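Predicted transcriptional regulator (PDB 3BY6) probably binds DNA as a transcriptional regulator of the GntR family, through a winged helix-turn-helix domain. Local coordinates at residues K9-V12 with Y13-L16; E45-P49 with N50-K54. One frame throughout, in Å; residues are numbered along the deposited sequence.

Contact 1: residues K9-V12 with Y13-L16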
ATOM      1  N   LYS D   9       6.578   9.171   5.734  1.00 48.86           N
ATOM      2  CA  LYS D   9       5.579   8.637   6.651  1.00 48.34           C
ATOM      3  C   LYS D   9       4.247   9.225   6.250  1.00 48.14           C
ATOM      4  O   LYS D   9       4.189  10.422   5.892  1.00 47.90           O
ATOM      5  CB  LYS D   9       5.900   9.096   8.065  1.00 48.45           C
ATOM      6  CG  LYS D   9       4.951   8.636   9.140  1.00 48.39           C
ATOM      7  CD  LYS D   9       5.405   9.267  10.450  1.00 48.63           C
ATOM      8  CE  LYS D   9       4.571   8.815  11.629  1.00 49.25           C
ATOM      9  NZ  LYS D   9       5.152   9.352  12.889  1.00 49.17           N
ATOM     10  N   ARG D  10       3.177   8.423   6.275  1.00 47.25           N
ATOM     11  CA  ARG D  10       1.835   9.048   6.203  1.00 46.57           C
ATOM     12  C   ARG D  10       1.617   9.785   7.538  1.00 45.65           C
ATOM     13  O   ARG D  10       1.691   9.145   8.601  1.00 44.86           O
ATOM     14  CB  ARG D  10       0.723   8.028   5.984  1.00 46.96           C
ATOM     15  CG  ARG D  10      -0.628   8.695   5.714  1.00 46.10           C
ATOM     16  CD  ARG D  10      -1.545   7.724   5.045  1.00 48.05           C
ATOM     17  NE  ARG D  10      -2.882   8.285   4.926  1.00 50.23           N
ATOM     18  CZ  ARG D  10      -3.311   9.040   3.916  1.00 52.11           C
ATOM     19  NH1 ARG D  10      -2.521   9.330   2.896  1.00 54.38           N
ATOM     20  NH2 ARG D  10      -4.560   9.498   3.911  1.00 51.58           N
ATOM     21  N   PRO D  11       1.396  11.119   7.493  1.00 44.81           N
ATOM     22  CA  PRO D  11       1.125  11.892   8.702  1.00 44.75           C
ATOM     23  C   PRO D  11       0.126  11.192   9.628  1.00 44.81           C
ATOM     24  O   PRO D  11      -0.832  10.576   9.154  1.00 44.98           O
ATOM     25  CB  PRO D  11       0.534  13.181   8.154  1.00 44.69           C
ATOM     26  CG  PRO D  11       1.189  13.349   6.854  1.00 44.91           C
ATOM     27  CD  PRO D  11       1.374  11.981   6.299  1.00 45.11           C
ATOM     28  N   VAL D  12       0.351  11.278  10.934  1.00 44.48           N
ATOM     29  CA  VAL D  12      -0.457  10.523  11.861  1.00 44.76           C
ATOM     30  C   VAL D  12      -1.952  10.928  11.766  1.00 45.01           C
ATOM     31  O   VAL D  12      -2.855  10.066  11.864  1.00 44.11           O
ATOM     32  CB  VAL D  12       0.079  10.621  13.314  1.00 44.71           C
ATOM     33  CG1 VAL D  12      -0.811   9.829  14.268  1.00 44.34           C
ATOM     34  CG2 VAL D  12       1.533  10.084  13.379  1.00 44.97           C
ATOM     35  N   TYR D  13      -2.201  12.221  11.534  1.00 45.30           N
ATOM     36  CA  TYR D  13      -3.591  12.731  11.488  1.00 45.13           C
ATOM     37  C   TYR D  13      -4.383  12.051  10.365  1.00 44.27           C
ATOM     38  O   TYR D  13      -5.553  11.726  10.556  1.00 44.93           O
ATOM     39  CB  TYR D  13      -3.644  14.271  11.462  1.00 45.63           C
ATOM     40  CG  TYR D  13      -3.589  14.938  10.119  1.00 46.62           C
ATOM     41  CD1 TYR D  13      -2.381  15.180   9.472  1.00 49.18           C
ATOM     42  CD2 TYR D  13      -4.745  15.364   9.503  1.00 47.38           C
ATOM     43  CE1 TYR D  13      -2.351  15.814   8.212  1.00 49.62           C
ATOM     44  CE2 TYR D  13      -4.736  15.998   8.269  1.00 48.37           C
ATOM     45  CZ  TYR D  13      -3.546  16.231   7.623  1.00 49.43           C
ATOM     46  OH  TYR D  13      -3.587  16.863   6.383  1.00 48.78           O
ATOM     47  N   LEU D  14      -3.722  11.751   9.244  1.00 43.23           N
ATOM     48  CA  LEU D  14      -4.354  11.059   8.117  1.00 42.27           C
ATOM     49  C   LEU D  14      -4.424   9.567   8.335  1.00 41.98           C
ATOM     50  O   LEU D  14      -5.309   8.912   7.818  1.00 42.34           O
ATOM     51  CB  LEU D  14      -3.633  11.375   6.795  1.00 42.28           C
ATOM     52  CG  LEU D  14      -3.753  12.856   6.415  1.00 42.75           C
ATOM     53  CD1 LEU D  14      -2.622  13.320   5.448  1.00 43.33           C
ATOM     54  CD2 LEU D  14      -5.143  13.193   5.876  1.00 42.14           C
ATOM     55  N   GLN D  15      -3.508   8.991   9.106  1.00 41.69           N
ATOM     56  CA  GLN D  15      -3.702   7.597   9.472  1.00 41.08           C
ATOM     57  C   GLN D  15      -4.929   7.427  10.379  1.00 40.45           C
ATOM     58  O   GLN D  15      -5.602   6.400  10.340  1.00 39.94           O
ATOM     59  CB  GLN D  15      -2.458   7.032  10.122  1.00 41.00           C
ATOM     60  CG  GLN D  15      -1.219   7.061   9.187  1.00 42.27           C
ATOM     61  CD  GLN D  15       0.016   6.458   9.812  1.00 40.98           C
ATOM     62  OE1 GLN D  15      -0.058   5.463  10.536  1.00 39.11           O
ATOM     63  NE2 GLN D  15       1.167   7.059   9.528  1.00 42.49           N
ATOM     64  N   LEU D  16      -5.201   8.421  11.210  1.00 40.27           N
ATOM     65  CA  LEU D  16      -6.384   8.381  12.063  1.00 41.06           C
ATOM     66  C   LEU D  16      -7.663   8.693  11.275  1.00 40.60           C
ATOM     67  O   LEU D  16      -8.680   8.077  11.522  1.00 40.45           O
ATOM     68  CB  LEU D  16      -6.271   9.364  13.226  1.00 41.32           C
ATOM     69  CG  LEU D  16      -7.465   9.414  14.197  1.00 40.11           C
ATOM     70  CD1 LEU D  16      -7.875   8.031  14.705  1.00 36.76           C
ATOM     71  CD2 LEU D  16      -7.070  10.342  15.360  1.00 40.53           C
TER
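Gln15 reaches back from the first turn of helix 12-25 to the backbone of Arg10. Its NE2 donates to Arg10 O at 2.3 Å, a bond so short that its exact length is doubtful. CG of Gln15 lies anti to its own carbonyl carbon (chi1 -61°) and the chain runs straight on, which carries the amide back past the helix start. Thr7 N of the second subunit binds OE1, so both ends of this buried amide appear engaged. Arg10 NE forms a salt bridge to Asp18 OD2.

The backbone bonds start the helix. Pro11 O accepts from Gln15 N at 3.1 Å and weakly from Leu14 N. Val12 O takes Leu16 N at 2.9 Å.

The remaining contacts are packing. The Arg10 guanidinium lays one face over Leu14 CB, with NH2 3.6 Å from it. Pro11 CB touches Tyr13 CD1 at 3.8 Å, and Pro11 CG lies 4.1 Å from Leu14 CD1.

Pro11, at the N-cap position, has no side-chain acceptor for the first-turn N-H groups; its O begins the regular helical bonding. The Gln15 amide appears to tie the preceding loop to the helix, and its OE1 joins it to the other subunit.

Contact 2: residues E45-P49 with N50-K54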
ATOM      1  N   GLU D  45      -5.925   6.477  21.229  1.00 44.00           N
ATOM      2  CA  GLU D  45      -4.944   6.171  20.165  1.00 44.73           C
ATOM      3  C   GLU D  45      -3.503   6.571  20.516  1.00 45.91           C
ATOM      4  O   GLU D  45      -2.584   6.360  19.716  1.00 45.62           O
ATOM      5  CB  GLU D  45      -5.356   6.821  18.834  1.00 44.26           C
ATOM      6  CG  GLU D  45      -6.787   6.517  18.390  1.00 44.35           C
ATOM      7  CD  GLU D  45      -7.047   5.033  18.170  1.00 44.21           C
ATOM      8  OE1 GLU D  45      -6.212   4.171  18.501  1.00 43.34           O
ATOM      9  OE2 GLU D  45      -8.112   4.705  17.650  1.00 43.61           O
ATOM     10  N   LYS D  46      -3.324   7.142  21.705  1.00 47.69           N
ATOM     11  CA  LYS D  46      -2.018   7.553  22.212  1.00 49.27           C
ATOM     12  C   LYS D  46      -1.329   8.558  21.279  1.00 50.96           C
ATOM     13  O   LYS D  46      -0.136   8.452  20.997  1.00 51.10           O
ATOM     14  CB  LYS D  46      -1.143   6.327  22.481  1.00 48.99           C
ATOM     15  CG  LYS D  46      -1.736   5.376  23.486  1.00 48.72           C
ATOM     16  CD  LYS D  46      -0.750   4.269  23.806  1.00 49.21           C
ATOM     17  CE  LYS D  46      -0.927   3.645  25.164  1.00 47.98           C
ATOM     18  NZ  LYS D  46       0.382   2.997  25.540  1.00 50.37           N
ATOM     19  N   ILE D  47      -2.113   9.531  20.812  1.00 52.89           N
ATOM     20  CA  ILE D  47      -1.656  10.588  19.900  1.00 54.26           C
ATOM     21  C   ILE D  47      -1.748  11.938  20.602  1.00 54.77           C
ATOM     22  O   ILE D  47      -2.504  12.109  21.556  1.00 55.58           O
ATOM     23  CB  ILE D  47      -2.594  10.715  18.666  1.00 54.63           C
ATOM     24  CG1 ILE D  47      -2.819   9.381  17.967  1.00 55.28           C
ATOM     25  CG2 ILE D  47      -2.048  11.695  17.652  1.00 55.34           C
ATOM     26  CD1 ILE D  47      -3.845   9.526  16.872  1.00 54.99           C
ATOM     27  N   ASN D  48      -0.985  12.893  20.097  1.00 55.73           N
ATOM     28  CA  ASN D  48      -1.084  14.297  20.476  1.00 56.51           C
ATOM     29  C   ASN D  48      -2.548  14.764  20.246  1.00 56.40           C
ATOM     30  O   ASN D  48      -3.143  14.481  19.209  1.00 56.44           O
ATOM     31  CB  ASN D  48      -0.022  15.074  19.654  1.00 56.98           C
ATOM     32  CG  ASN D  48      -0.003  16.584  19.916  1.00 60.38           C
ATOM     33  OD1 ASN D  48      -0.605  17.091  20.876  1.00 65.04           O
ATOM     34  ND2 ASN D  48       0.708  17.319  19.045  1.00 62.83           N
ATOM     35  N   PRO D  49      -3.173  15.397  21.259  1.00 56.16           N
ATOM     36  CA  PRO D  49      -4.484  16.009  21.032  1.00 55.69           C
ATOM     37  C   PRO D  49      -4.602  16.876  19.766  1.00 55.27           C
ATOM     38  O   PRO D  49      -5.607  16.787  19.079  1.00 54.88           O
ATOM     39  CB  PRO D  49      -4.704  16.837  22.306  1.00 55.75           C
ATOM     40  CG  PRO D  49      -3.967  16.090  23.357  1.00 56.01           C
ATOM     41  CD  PRO D  49      -2.751  15.510  22.672  1.00 55.87           C
ATOM     42  N   ASN D  50      -3.595  17.695  19.464  1.00 55.04           N
ATOM     43  CA  ASN D  50      -3.579  18.545  18.254  1.00 54.86           C
ATOM     44  C   ASN D  50      -3.698  17.750  16.967  1.00 53.97           C
ATOM     45  O   ASN D  50      -4.328  18.173  16.005  1.00 54.51           O
ATOM     46  CB  ASN D  50      -2.263  19.353  18.169  1.00 55.42           C
ATOM     47  CG  ASN D  50      -2.307  20.671  18.968  1.00 58.07           C
ATOM     48  OD1 ASN D  50      -3.247  20.930  19.752  1.00 59.95           O
ATOM     49  ND2 ASN D  50      -1.292  21.524  18.750  1.00 57.70           N
ATOM     50  N   THR D  51      -3.031  16.614  16.948  1.00 53.07           N
ATOM     51  CA  THR D  51      -3.030  15.709  15.812  1.00 52.06           C
ATOM     52  C   THR D  51      -4.440  15.163  15.628  1.00 50.62           C
ATOM     53  O   THR D  51      -4.961  15.161  14.529  1.00 50.20           O
ATOM     54  CB  THR D  51      -1.977  14.589  16.059  1.00 52.29           C
ATOM     55  OG1 THR D  51      -0.690  15.201  16.164  1.00 52.54           O
ATOM     56  CG2 THR D  51      -1.949  13.517  14.947  1.00 52.59           C
ATOM     57  N   VAL D  52      -5.061  14.735  16.722  1.00 49.45           N
ATOM     58  CA  VAL D  52      -6.439  14.258  16.682  1.00 48.26           C
ATOM     59  C   VAL D  52      -7.393  15.383  16.219  1.00 47.91           C
ATOM     60  O   VAL D  52      -8.315  15.143  15.432  1.00 47.77           O
ATOM     61  CB  VAL D  52      -6.883  13.716  18.052  1.00 48.60           C
ATOM     62  CG1 VAL D  52      -8.430  13.490  18.085  1.00 46.95           C
ATOM     63  CG2 VAL D  52      -6.104  12.422  18.395  1.00 46.67           C
ATOM     64  N   ALA D  53      -7.146  16.609  16.683  1.00 46.74           N
ATOM     65  CA  ALA D  53      -7.896  17.762  16.213  1.00 46.05           C
ATOM     66  C   ALA D  53      -7.754  17.961  14.702  1.00 45.66           C
ATOM     67  O   ALA D  53      -8.729  18.288  14.050  1.00 44.84           O
ATOM     68  CB  ALA D  53      -7.480  18.998  16.957  1.00 45.89           C
ATOM     69  N   LYS D  54      -6.557  17.760  14.134  1.00 46.03           N
ATOM     70  CA  LYS D  54      -6.403  17.854  12.674  1.00 46.58           C
ATOM     71  C   LYS D  54      -7.172  16.723  11.980  1.00 45.26           C
ATOM     72  O   LYS D  54      -7.737  16.922  10.923  1.00 45.40           O
ATOM     73  CB  LYS D  54      -4.928  17.849  12.211  1.00 46.59           C
ATOM     74  CG  LYS D  54      -4.004  18.825  12.927  1.00 49.39           C
ATOM     75  CD  LYS D  54      -2.747  19.256  12.107  1.00 49.63           C
ATOM     76  CE  LYS D  54      -1.976  18.100  11.454  1.00 52.74           C
ATOM     77  NZ  LYS D  54      -1.134  18.614  10.286  1.00 53.61           N
TER
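This is a helix N-terminus contact in the turn of the helix-turn-helix. Residues 45-49 leave helix 38-45 and lead into helix 49-61, which by its place in the GntR fold is probably the recognition helix.

Asn48 is the N-cap. Its side chain accepts from Asn50 N through OD1, a weak bond of 3.4 Å. CG stands anti to the backbone N (chi1 179°), which sets the amide beside the first turn. The Asn48 and Asn50 side chains then run side by side in the same direction, their amide planes 27° apart. ND2 of Asn48 lies 3.7 Å from Asn50 CB. Thr51 crosses Asn48 at about a right angle, with OG1 of Thr51 3.6 Å from Asn48 CB.

The backbone adds regular helical bonds. Asn48 O receives Val52 N at 3.2 Å and Thr51 N only weakly. Pro49 O receives Ala53 N at 2.9 Å.

Ile47 supplies the apolar part. Its CG2 presses on the methyl CG2 of Thr51 at 3.3 Å, closer than usual for two carbons. The two side chains cross at about a right angle. Ile47 CB also meets Val52 CG2 at 3.9 Å. Beyond the segments, Pro49 and Val52 rest on Ala42 of helix 38-45.

OD1 and the carbonyl O of Asn48 thus meet, both weakly, N-H groups of the first turn that no earlier turn could serve. Val52 N begins the regular series. Ile47 packs on the apolar groups of Thr51 and Val52. The arrangement joins the turn to the first residues of helix 49-61 and is consistent with a defined helix start at this point.

In the fold
Contacts 1 and 2 follow one another along the chain, and their centres lie about 10 Å apart. Each marks the start of a helix, and the two helices pack together in the probable DNA-binding domain. Leu16 CD2 meets Ile47 CD1 at 3.7 Å and Val52 CG2 at 3.8 Å, forming an apolar seam. Nearer the surface, Tyr13 CB lies 3.5 Å from Thr51 O, and the Tyr13 ring forms a cation-pi contact with Lys54. Both contacts also touch the second subunit. Besides its bond to Gln15, the N-terminal arm of that subunit gives Met4 N to Glu45 OE1. It therefore meets the start of helix 12-25 and the 45-49 turn where it leaves helix 38-45.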